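Local structure of nitrite oxidoreductase subunit B (Kuenenia stuttgartiensis, 7B04) at residues M13-F18 / C178-C183; T115-A120 / F297-N302; K78-I83 / P292-F297; W7-R12 / G109-D114. The protein carries three [4Fe-4S] clusters and one [3Fe-4S] cluster that probably relay electrons within the nitrite oxidoreductase complex of an anammox bacterium. All blocks are in the same frame, centred on the assembly; numbering follows the deposited sequence.

Contact 1 (M13-F18 / C178-C183); sequences MEYPYF and CTYPGC. With SF4 (iron/sulfur cluster), chain Z.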
# COMPACT_ATOMS: atom_id res chain seq x y z
N MET A 13 -15.02 31.66 -24.01
CA MET A 13 -15.53 31.43 -22.67
C MET A 13 -15.56 32.73 -21.87
O MET A 13 -14.85 33.68 -22.18
CB MET A 13 -14.66 30.40 -21.95
CG MET A 13 -15.19 29.94 -20.61
SD MET A 13 -13.78 29.48 -19.60
CE MET A 13 -13.14 28.21 -20.62
N GLU A 14 -16.40 32.76 -20.84
CA GLU A 14 -16.52 33.92 -19.97
C GLU A 14 -15.58 33.77 -18.78
O GLU A 14 -15.68 32.79 -18.03
CB GLU A 14 -17.95 34.11 -19.49
CG GLU A 14 -18.16 35.35 -18.63
CD GLU A 14 -18.29 36.62 -19.47
OE1 GLU A 14 -17.92 37.71 -18.97
OE2 GLU A 14 -18.79 36.53 -20.61
N TYR A 15 -14.70 34.75 -18.59
CA TYR A 15 -13.73 34.79 -17.50
C TYR A 15 -13.57 36.23 -17.03
O TYR A 15 -13.75 37.17 -17.82
CB TYR A 15 -12.37 34.22 -17.93
CG TYR A 15 -11.56 33.71 -16.77
CD1 TYR A 15 -12.07 32.72 -15.94
CD2 TYR A 15 -10.33 34.25 -16.47
CE1 TYR A 15 -11.34 32.27 -14.85
CE2 TYR A 15 -9.59 33.80 -15.39
CZ TYR A 15 -10.11 32.81 -14.58
OH TYR A 15 -9.37 32.37 -13.50
N PRO A 16 -13.29 36.43 -15.73
CA PRO A 16 -13.09 37.80 -15.23
C PRO A 16 -11.91 38.53 -15.86
O PRO A 16 -11.97 39.76 -16.03
CB PRO A 16 -12.86 37.59 -13.73
CG PRO A 16 -13.60 36.33 -13.44
CD PRO A 16 -13.35 35.46 -14.62
N TYR A 17 -10.84 37.82 -16.22
CA TYR A 17 -9.60 38.45 -16.64
C TYR A 17 -9.31 38.14 -18.11
O TYR A 17 -9.72 37.10 -18.63
CB TYR A 17 -8.43 37.99 -15.77
CG TYR A 17 -8.70 38.18 -14.30
CD1 TYR A 17 -8.55 39.43 -13.70
CD2 TYR A 17 -9.13 37.13 -13.50
CE1 TYR A 17 -8.80 39.62 -12.35
CE2 TYR A 17 -9.39 37.31 -12.15
CZ TYR A 17 -9.22 38.55 -11.58
OH TYR A 17 -9.47 38.73 -10.24
N PHE A 18 -8.65 39.08 -18.79
CA PHE A 18 -8.36 38.86 -20.19
C PHE A 18 -7.37 37.71 -20.38
O PHE A 18 -6.54 37.42 -19.51
CB PHE A 18 -7.83 40.13 -20.88
CG PHE A 18 -6.67 40.80 -20.19
CD1 PHE A 18 -6.90 41.78 -19.24
CD2 PHE A 18 -5.37 40.51 -20.55
CE1 PHE A 18 -5.84 42.43 -18.63
CE2 PHE A 18 -4.30 41.16 -19.94
CZ PHE A 18 -4.54 42.11 -18.98
N CYS A 178 -4.72 25.31 -13.98
CA CYS A 178 -5.56 25.64 -15.11
C CYS A 178 -5.15 26.96 -15.75
O CYS A 178 -4.62 27.87 -15.10
CB CYS A 178 -7.01 25.68 -14.66
SG CYS A 178 -7.51 24.28 -13.63
N THR A 179 -5.41 27.05 -17.06
CA THR A 179 -5.21 28.30 -17.79
C THR A 179 -6.17 29.38 -17.29
O THR A 179 -5.80 30.55 -17.17
CB THR A 179 -5.39 28.07 -19.29
OG1 THR A 179 -4.65 26.90 -19.68
CG2 THR A 179 -4.85 29.27 -20.07
N TYR A 180 -7.42 29.00 -17.02
CA TYR A 180 -8.43 29.90 -16.48
C TYR A 180 -8.94 29.30 -15.17
O TYR A 180 -10.08 28.82 -15.09
CB TYR A 180 -9.59 30.09 -17.45
CG TYR A 180 -9.16 30.47 -18.86
CD1 TYR A 180 -8.79 31.77 -19.17
CD2 TYR A 180 -9.12 29.51 -19.86
CE1 TYR A 180 -8.38 32.10 -20.46
CE2 TYR A 180 -8.72 29.84 -21.14
CZ TYR A 180 -8.35 31.14 -21.43
OH TYR A 180 -7.95 31.46 -22.71
N PRO A 181 -8.11 29.30 -14.12
CA PRO A 181 -8.49 28.62 -12.88
C PRO A 181 -9.63 29.33 -12.17
O PRO A 181 -9.69 30.56 -12.12
CB PRO A 181 -7.21 28.63 -12.05
CG PRO A 181 -6.45 29.79 -12.56
CD PRO A 181 -6.80 29.98 -14.00
N GLY A 182 -10.54 28.53 -11.62
CA GLY A 182 -11.64 29.10 -10.85
C GLY A 182 -11.17 29.72 -9.55
O GLY A 182 -11.74 30.72 -9.10
N CYS A 183 -10.15 29.14 -8.92
CA CYS A 183 -9.63 29.68 -7.67
C CYS A 183 -9.06 31.08 -7.86
O CYS A 183 -9.29 31.97 -7.04
CB CYS A 183 -8.57 28.74 -7.09
SG CYS A 183 -7.15 28.46 -8.17
FE1 SF4 Z . -8.44 24.23 -8.94
FE2 SF4 Z . -7.48 24.83 -11.43
FE3 SF4 Z . -5.75 24.06 -9.45
FE4 SF4 Z . -6.98 26.51 -9.33
S1 SF4 Z . -5.48 25.80 -10.90
S2 SF4 Z . -6.75 25.01 -7.63
S3 SF4 Z . -9.01 26.02 -10.23
S4 SF4 Z . -7.40 22.81 -10.39

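Contact 2 (T115-A120 / F297-N302); sequences TIFEVA and FGTEPN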
# COMPACT_ATOMS: atom_id res chain seq x y z
N THR A 115 -20.12 26.75 -18.63
CA THR A 115 -19.07 26.50 -17.66
C THR A 115 -19.51 26.99 -16.28
O THR A 115 -20.54 27.65 -16.12
CB THR A 115 -17.78 27.20 -18.08
OG1 THR A 115 -17.90 28.61 -17.87
CG2 THR A 115 -17.48 26.94 -19.54
N ILE A 116 -18.71 26.63 -15.26
CA ILE A 116 -19.01 27.07 -13.90
C ILE A 116 -19.06 28.59 -13.82
O ILE A 116 -19.79 29.16 -13.00
CB ILE A 116 -18.00 26.48 -12.91
CG1 ILE A 116 -16.58 26.96 -13.23
CG2 ILE A 116 -18.06 24.96 -12.92
CD1 ILE A 116 -15.60 26.78 -12.09
N PHE A 117 -18.29 29.28 -14.66
CA PHE A 117 -18.35 30.74 -14.71
C PHE A 117 -19.63 31.21 -15.37
O PHE A 117 -20.28 32.14 -14.88
CB PHE A 117 -17.12 31.29 -15.44
CG PHE A 117 -15.82 30.69 -14.97
CD1 PHE A 117 -15.23 31.13 -13.80
CD2 PHE A 117 -15.20 29.70 -15.70
CE1 PHE A 117 -14.03 30.59 -13.36
CE2 PHE A 117 -14.00 29.15 -15.28
CZ PHE A 117 -13.42 29.59 -14.11
N GLU A 118 -20.01 30.59 -16.49
CA GLU A 118 -21.19 31.02 -17.23
C GLU A 118 -22.49 30.63 -16.54
O GLU A 118 -23.49 31.34 -16.68
CB GLU A 118 -21.15 30.46 -18.65
CG GLU A 118 -19.90 30.85 -19.42
CD GLU A 118 -19.71 30.05 -20.69
OE1 GLU A 118 -20.48 29.09 -20.91
OE2 GLU A 118 -18.80 30.38 -21.48
N VAL A 119 -22.50 29.52 -15.80
CA VAL A 119 -23.67 29.19 -14.99
C VAL A 119 -23.88 30.27 -13.93
O VAL A 119 -25.01 30.71 -13.69
CB VAL A 119 -23.52 27.80 -14.35
CG1 VAL A 119 -24.56 27.59 -13.26
CG2 VAL A 119 -23.65 26.71 -15.40
N ALA A 120 -22.80 30.72 -13.30
CA ALA A 120 -22.89 31.78 -12.31
C ALA A 120 -23.39 33.08 -12.93
O ALA A 120 -24.14 33.83 -12.31
CB ALA A 120 -21.53 31.99 -11.64
N PHE A 297 -16.09 21.90 -16.87
CA PHE A 297 -15.96 22.96 -15.88
C PHE A 297 -15.48 24.28 -16.49
O PHE A 297 -15.87 25.35 -16.02
CB PHE A 297 -15.05 22.50 -14.76
CG PHE A 297 -15.59 21.31 -13.99
CD1 PHE A 297 -16.95 21.05 -13.97
CD2 PHE A 297 -14.75 20.46 -13.30
CE1 PHE A 297 -17.46 19.98 -13.27
CE2 PHE A 297 -15.24 19.38 -12.59
CZ PHE A 297 -16.61 19.14 -12.58
N GLY A 298 -14.64 24.21 -17.52
CA GLY A 298 -14.20 25.41 -18.19
C GLY A 298 -12.94 26.04 -17.66
O GLY A 298 -12.71 27.24 -17.88
N THR A 299 -12.12 25.30 -16.92
CA THR A 299 -10.89 25.88 -16.40
C THR A 299 -9.68 25.65 -17.30
O THR A 299 -8.65 26.30 -17.10
CB THR A 299 -10.59 25.34 -15.00
OG1 THR A 299 -10.14 23.98 -15.10
CG2 THR A 299 -11.84 25.39 -14.13
N GLU A 300 -9.80 24.79 -18.32
CA GLU A 300 -8.68 24.29 -19.11
C GLU A 300 -7.65 23.62 -18.21
O GLU A 300 -6.57 24.18 -17.98
CB GLU A 300 -8.03 25.41 -19.93
CG GLU A 300 -7.40 24.92 -21.23
CD GLU A 300 -7.06 26.04 -22.19
OE1 GLU A 300 -7.98 26.54 -22.87
OE2 GLU A 300 -5.86 26.40 -22.29
N PRO A 301 -7.94 22.44 -17.68
CA PRO A 301 -6.93 21.68 -16.94
C PRO A 301 -5.74 21.35 -17.84
O PRO A 301 -5.85 21.29 -19.06
CB PRO A 301 -7.66 20.41 -16.51
CG PRO A 301 -9.11 20.71 -16.67
CD PRO A 301 -9.20 21.68 -17.80
N ASN A 302 -4.60 21.12 -17.20
CA ASN A 302 -3.38 20.81 -17.94
C ASN A 302 -2.74 19.51 -17.46
O ASN A 302 -1.54 19.32 -17.63
CB ASN A 302 -2.40 21.98 -17.85
CG ASN A 302 -2.92 23.22 -18.55
OD1 ASN A 302 -3.26 23.18 -19.73
ND2 ASN A 302 -3.00 24.32 -17.81

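Contact 3 (K78-I83 / P292-F297); sequences KTLKLI and PLYPQF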
# COMPACT_ATOMS: atom_id res chain seq x y z
N LYS A 78 -21.01 16.26 -6.97
CA LYS A 78 -21.51 17.46 -6.31
C LYS A 78 -21.37 18.68 -7.21
O LYS A 78 -22.30 19.50 -7.32
CB LYS A 78 -20.78 17.68 -4.99
CG LYS A 78 -21.19 16.73 -3.88
CD LYS A 78 -20.44 17.02 -2.59
CE LYS A 78 -21.19 18.00 -1.71
NZ LYS A 78 -22.31 17.33 -0.98
N THR A 79 -20.22 18.83 -7.87
CA THR A 79 -20.00 19.97 -8.76
C THR A 79 -20.73 19.80 -10.09
O THR A 79 -21.27 20.77 -10.63
CB THR A 79 -18.50 20.16 -8.99
OG1 THR A 79 -17.85 20.40 -7.74
CG2 THR A 79 -18.26 21.35 -9.92
N LEU A 80 -20.76 18.57 -10.63
CA LEU A 80 -21.45 18.34 -11.89
C LEU A 80 -22.95 18.60 -11.79
O LEU A 80 -23.59 18.89 -12.80
CB LEU A 80 -21.20 16.91 -12.37
CG LEU A 80 -19.84 16.61 -13.02
CD1 LEU A 80 -19.67 15.11 -13.23
CD2 LEU A 80 -19.69 17.35 -14.34
N LYS A 81 -23.52 18.50 -10.58
CA LYS A 81 -24.94 18.78 -10.41
C LYS A 81 -25.24 20.27 -10.48
O LYS A 81 -26.34 20.66 -10.89
CB LYS A 81 -25.42 18.24 -9.06
CG LYS A 81 -26.89 18.44 -8.81
CD LYS A 81 -27.35 17.80 -7.52
CE LYS A 81 -28.86 17.72 -7.48
NZ LYS A 81 -29.43 17.46 -8.84
N LEU A 82 -24.27 21.11 -10.12
CA LEU A 82 -24.46 22.55 -10.16
C LEU A 82 -24.43 23.10 -11.58
O LEU A 82 -24.72 24.29 -11.76
CB LEU A 82 -23.40 23.24 -9.29
CG LEU A 82 -23.42 22.83 -7.81
CD1 LEU A 82 -22.23 23.43 -7.07
CD2 LEU A 82 -24.73 23.23 -7.14
N ILE A 83 -24.09 22.29 -12.57
CA ILE A 83 -24.04 22.72 -13.96
C ILE A 83 -24.90 21.82 -14.82
O ILE A 83 -24.82 21.86 -16.06
CB ILE A 83 -22.59 22.75 -14.47
CG1 ILE A 83 -21.98 21.34 -14.42
CG2 ILE A 83 -21.75 23.72 -13.66
CD1 ILE A 83 -20.65 21.23 -15.11
N PRO A 292 -8.08 16.11 -21.09
CA PRO A 292 -8.21 16.78 -19.79
C PRO A 292 -9.34 16.21 -18.96
O PRO A 292 -10.29 15.60 -19.47
CB PRO A 292 -8.49 18.24 -20.18
CG PRO A 292 -9.16 18.14 -21.51
CD PRO A 292 -8.52 16.96 -22.20
N LEU A 293 -9.23 16.42 -17.65
CA LEU A 293 -10.23 15.95 -16.69
C LEU A 293 -11.36 16.97 -16.58
O LEU A 293 -11.13 18.12 -16.19
CB LEU A 293 -9.59 15.72 -15.33
CG LEU A 293 -10.54 15.28 -14.21
CD1 LEU A 293 -11.14 13.92 -14.54
CD2 LEU A 293 -9.82 15.24 -12.87
N TYR A 294 -12.58 16.53 -16.90
CA TYR A 294 -13.80 17.33 -16.86
C TYR A 294 -13.58 18.70 -17.50
O TYR A 294 -13.60 19.72 -16.80
CB TYR A 294 -14.29 17.50 -15.43
CG TYR A 294 -14.81 16.22 -14.78
CD1 TYR A 294 -15.98 15.62 -15.22
CD2 TYR A 294 -14.14 15.63 -13.72
CE1 TYR A 294 -16.46 14.46 -14.64
CE2 TYR A 294 -14.61 14.47 -13.13
CZ TYR A 294 -15.77 13.89 -13.59
OH TYR A 294 -16.25 12.74 -13.00
N PRO A 295 -13.40 18.77 -18.83
CA PRO A 295 -13.35 20.09 -19.48
C PRO A 295 -14.66 20.83 -19.41
O PRO A 295 -14.69 22.02 -19.72
CB PRO A 295 -12.96 19.75 -20.92
CG PRO A 295 -13.47 18.36 -21.13
CD PRO A 295 -13.34 17.67 -19.80
N GLN A 296 -15.75 20.15 -19.02
CA GLN A 296 -17.04 20.81 -18.83
C GLN A 296 -16.94 22.00 -17.90
O GLN A 296 -17.61 23.02 -18.12
CB GLN A 296 -18.04 19.82 -18.24
CG GLN A 296 -18.32 18.59 -19.07
CD GLN A 296 -17.51 17.38 -18.62
OE1 GLN A 296 -17.26 17.21 -17.44
NE2 GLN A 296 -17.10 16.55 -19.58
N PHE A 297 -16.09 21.90 -16.87
CA PHE A 297 -15.96 22.96 -15.88
C PHE A 297 -15.48 24.28 -16.49
O PHE A 297 -15.87 25.35 -16.02
CB PHE A 297 -15.05 22.50 -14.76
CG PHE A 297 -15.59 21.31 -13.99
CD1 PHE A 297 -16.95 21.05 -13.97
CD2 PHE A 297 -14.75 20.46 -13.30
CE1 PHE A 297 -17.46 19.98 -13.27
CE2 PHE A 297 -15.24 19.38 -12.59
CZ PHE A 297 -16.61 19.14 -12.58

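Contact 4 (W7-R12 / G109-D114); sequences WHLGRR and GTYEGD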
# COMPACT_ATOMS: atom_id res chain seq x y z
N TRP A 7 -9.46 26.15 -25.96
CA TRP A 7 -9.40 25.15 -27.02
C TRP A 7 -9.98 23.81 -26.59
O TRP A 7 -10.36 23.02 -27.46
CB TRP A 7 -7.97 25.00 -27.53
CG TRP A 7 -6.97 24.55 -26.53
CD1 TRP A 7 -6.20 25.33 -25.71
CD2 TRP A 7 -6.59 23.19 -26.27
NE1 TRP A 7 -5.38 24.54 -24.95
CE2 TRP A 7 -5.60 23.22 -25.27
CE3 TRP A 7 -7.00 21.96 -26.77
CZ2 TRP A 7 -5.01 22.06 -24.77
CZ3 TRP A 7 -6.42 20.81 -26.28
CH2 TRP A 7 -5.44 20.87 -25.28
N HIS A 8 -10.06 23.52 -25.29
CA HIS A 8 -10.73 22.28 -24.87
C HIS A 8 -12.19 22.30 -25.30
O HIS A 8 -12.70 21.34 -25.89
CB HIS A 8 -10.66 22.10 -23.35
CG HIS A 8 -9.27 21.91 -22.82
ND1 HIS A 8 -9.01 21.85 -21.47
CD2 HIS A 8 -8.08 21.76 -23.44
CE1 HIS A 8 -7.71 21.67 -21.29
NE2 HIS A 8 -7.13 21.62 -22.47
N LEU A 9 -12.88 23.41 -25.02
CA LEU A 9 -14.27 23.56 -25.41
C LEU A 9 -14.42 23.95 -26.87
O LEU A 9 -15.53 23.84 -27.41
CB LEU A 9 -14.95 24.61 -24.55
CG LEU A 9 -14.94 24.42 -23.03
CD1 LEU A 9 -15.74 25.52 -22.36
CD2 LEU A 9 -15.51 23.06 -22.68
N GLY A 10 -13.35 24.39 -27.52
CA GLY A 10 -13.47 24.82 -28.90
C GLY A 10 -14.36 26.03 -29.04
O GLY A 10 -14.98 26.23 -30.09
N ARG A 11 -14.45 26.84 -27.99
CA ARG A 11 -15.40 27.93 -27.91
C ARG A 11 -14.73 29.06 -27.14
O ARG A 11 -13.68 28.87 -26.52
CB ARG A 11 -16.70 27.43 -27.24
CG ARG A 11 -17.57 28.46 -26.52
CD ARG A 11 -18.96 27.92 -26.22
NE ARG A 11 -18.98 26.99 -25.09
CZ ARG A 11 -18.94 27.35 -23.82
NH1 ARG A 11 -18.87 28.63 -23.49
NH2 ARG A 11 -18.97 26.43 -22.86
N ARG A 12 -15.31 30.25 -27.23
CA ARG A 12 -14.87 31.38 -26.41
C ARG A 12 -15.69 31.40 -25.13
O ARG A 12 -16.91 31.21 -25.16
CB ARG A 12 -14.97 32.69 -27.19
CG ARG A 12 -13.74 32.86 -28.08
CD ARG A 12 -13.81 34.05 -29.01
NE ARG A 12 -13.74 35.32 -28.29
CZ ARG A 12 -12.61 35.87 -27.85
NH1 ARG A 12 -11.44 35.27 -28.05
NH2 ARG A 12 -12.65 37.03 -27.21
N GLY A 109 -13.87 19.46 -30.61
CA GLY A 109 -15.17 19.88 -31.11
C GLY A 109 -15.59 21.18 -30.46
O GLY A 109 -14.74 22.03 -30.15
N THR A 110 -16.89 21.37 -30.25
CA THR A 110 -17.39 22.55 -29.57
C THR A 110 -18.44 22.14 -28.54
O THR A 110 -19.43 21.50 -28.90
CB THR A 110 -17.98 23.56 -30.55
OG1 THR A 110 -17.02 23.83 -31.59
CG2 THR A 110 -18.31 24.86 -29.84
N TYR A 111 -18.21 22.50 -27.29
CA TYR A 111 -19.13 22.22 -26.19
C TYR A 111 -20.01 23.45 -26.00
O TYR A 111 -19.50 24.53 -25.70
CB TYR A 111 -18.34 21.88 -24.92
CG TYR A 111 -19.14 21.69 -23.65
CD1 TYR A 111 -19.96 20.58 -23.47
CD2 TYR A 111 -19.02 22.59 -22.60
CE1 TYR A 111 -20.67 20.40 -22.29
CE2 TYR A 111 -19.73 22.42 -21.42
CZ TYR A 111 -20.55 21.32 -21.27
OH TYR A 111 -21.25 21.15 -20.10
N GLU A 112 -21.32 23.28 -26.16
CA GLU A 112 -22.25 24.39 -26.09
C GLU A 112 -22.92 24.49 -24.73
O GLU A 112 -23.89 25.25 -24.58
CB GLU A 112 -23.32 24.27 -27.19
CG GLU A 112 -22.79 23.88 -28.56
CD GLU A 112 -22.23 25.06 -29.34
OE1 GLU A 112 -22.24 26.19 -28.81
OE2 GLU A 112 -21.81 24.86 -30.50
N GLY A 113 -22.42 23.76 -23.74
CA GLY A 113 -22.91 23.88 -22.38
C GLY A 113 -22.20 24.99 -21.62
O GLY A 113 -21.17 25.51 -22.04
N ASP A 114 -22.78 25.35 -20.48
CA ASP A 114 -22.27 26.45 -19.68
C ASP A 114 -21.20 25.98 -18.71
O ASP A 114 -21.34 24.94 -18.06
CB ASP A 114 -23.41 27.12 -18.91
CG ASP A 114 -24.48 27.70 -19.81
OD1 ASP A 114 -24.18 27.96 -21.00
OD2 ASP A 114 -25.61 27.89 -19.34

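Contact 1 (M13-F18 / C178-C183)
Tyr15 and Tyr180 mark the nearest approach of the two backbones, with Tyr15 CA 7.3 Å from Tyr180 CA, and the Tyr15 side chain does much of the joining. Residues 178-183 belong to a ferredoxin-type cluster loop. Cys178 and Cys183, together with Cys175 and Cys218, bind [4Fe-4S] cluster #3. Residues 13-18 begin at the end of strand 11-14, which pairs with strand 3-6 in a two-stranded antiparallel sheet, and run on as loop. The two tyrosines make a T-shaped (edge-to-face) stack. The edge of Tyr180 is turned to the face of Tyr15, with ring centroids 5.5 Å apart and planes at 65°. Tyr180 CB sits over the centre of the Tyr15 ring, 3.8 Å from its centroid, and makes a CH-pi contact. Pro16 CD lies over the opposite face of Tyr15, offset toward the rim. Met13 adds a Met-aromatic contact. Its SD is 5.2 Å from the centroid of the Tyr180 ring and approaches obliquely, while Met13 CE is 4.3 Å from Tyr180 CD2. The hydroxyl of Tyr180 hydrogen-bonds to His5 O on strand 3-6, which fixes the far end of that ring. Leu41 of the neighbouring subunit A packs on both Tyr15 and Pro181. Pro181 is the N-cap residue of helix 182-186 and also touches the cluster, with Pro181 CB 3.5 Å from FE4. Iron FE2 is bound by Cys178 SG at 2.3 Å, and iron FE4 by Cys183 SG at 2.3 Å.

Contact 2 (T115-A120 / F297-N302)
Ile116 and Phe117, in the first turn of helix 116-123, meet the loop at Phe297-Thr299. Thr115 is the N-cap of that helix and forms a capping box with Glu118. Thr115 OG1 accepts from Glu118 N at 3.2 Å, and Thr115 N gives a bond to Glu118 OE1 from above the carboxylate plane. The N-H of Ile116 points out of the helix start instead, to the loop. Ile116 N bonds to Phe297 O at 3.2 Å, with an angle of 164° at the hydrogen and the donor tilted 32° from the carbonyl plane. The end of the Phe297 side chain leads away from the helix. Its ring is met obliquely by Ile116 CG2, 4.2 Å from Phe297 CD1. Ile116 CG1 lies over the centre of one face of its neighbour, the Phe117 ring. The Phe117 ring turns its edge to the loop. Thr115 packs on Gly298, whose backbone lies against the methyl, with Thr115 CG2 3.9 Å from Gly298 CA. Thr299, which Ile116 and Phe117 touch, also packs on Cys178, a ligand of [4Fe-4S] cluster #3. Gly298 O lies in the Phe117 ring plane, 3.5 Å from Phe117 CE2.

Contact 3 (K78-I83 / P292-F297)
Thr79 O accepts a hydrogen bond from Leu82 N at 3.1 Å, the shortest polar bond within either segment, and Thr79 also touches Phe297 across the contact. The motif is a 3-10 turn, residues 295-297, packed against helix 75-81. The contact itself is apolar. Phe297 and Leu80 carry much of it, with the Phe297 ring turned to Thr79, Leu80 and Ile83. Thr79 CG2 is 3.7 Å from Phe297 CE1 and approaches obliquely. Ile83 CD1 comes to the ring edge in plane, 3.9 Å from Phe297 CD1. On one face of Phe297, Tyr294 CB lies offset toward the rim. Leu80 is forked between two rings. Its CD2 touches Phe297 CE1 at 3.6 Å, and its CD1 touches Tyr294 CE1, also at 3.6 Å. Leu80 CG is anti to the carbonyl carbon (chi1 -78°), beside the backbone N, and the Leu80 side chain crosses those of Tyr294 and Phe297 at about a right angle. The hydroxyl of Tyr294 reaches back to the same helix, where it makes a weak hydrogen bond with Asp76. Phe1138 of the neighbouring subunit A packs on both Leu80 and Tyr294, so this core continues into the subunit interface. The side chain of Phe297 is about 8 Å from a [4Fe-4S] cluster, nearest atoms. Gln296 closes the group: its OE1 lies in plane at the edge of the Tyr294 ring, and Leu80 CD2 is 3.9 Å from Gln296 OE1.

Contact 4 (W7-R12 / G109-D114)
Arg11 begins its contact at CB, which is 4.0 Å from Thr110 CG2. Arg11 CG is anti to the backbone N (chi1 155°), and the chain bends at chi3. Further out, Arg11 CD is 3.5 Å from Tyr111 O. The next atom, Arg11 NE, makes a hydrogen bond to Tyr111 O at 2.6 Å, with an angle of 165° at the hydrogen. The donor lies almost in line with the C=O bond, and the oxygen is in the guanidinium plane. Beyond CZ the group splits. Arg11 NH2 lies nearest Gly113 O, at too poor an angle for a hydrogen bond, and 3.8 Å from Tyr111 CD2. Arg11 NH1 forms a salt bridge with Glu118 of helix 116-123. Gly10 and Arg11 form a G1 beta bulge opposite Asn6 in the hairpin of strands 3-6 and 11-14. Beside the bulge, Tyr111 N bonds to Leu9 O at 3.0 Å, and Leu9 CD2 packs on Tyr111 CD2 at 3.5 Å, their side chains side by side. Strand 110-111 thus meets the hairpin turn through a main-chain bond, the arginine and apolar packing. The bond to Tyr111 O and the salt bridge to Glu118 probably limit rotation of the guanidinium.

Overall arrangement
From the N terminus the chain first lays down residues 7-12 and 13-18, which open contacts 4 and 1. Residues 78-83 then open contact 3. Contact 4 closes the first loop at 109-114, and helix 116-123 follows directly and opens contact 2. The cluster loop at 178-183 closes contact 1. The late loop before strand 303-306 closes contact 3 at 292-297 and contact 2 at 297-302, with Phe297 shared. Contacts 4 and 2 stand in series, every other pair crosses, and none nests. Contacts 1 and 2 touch through Thr179 and Glu300. Together the four contacts tie the N-terminal hairpin and helices 75-81 and 116-123 to the cluster region.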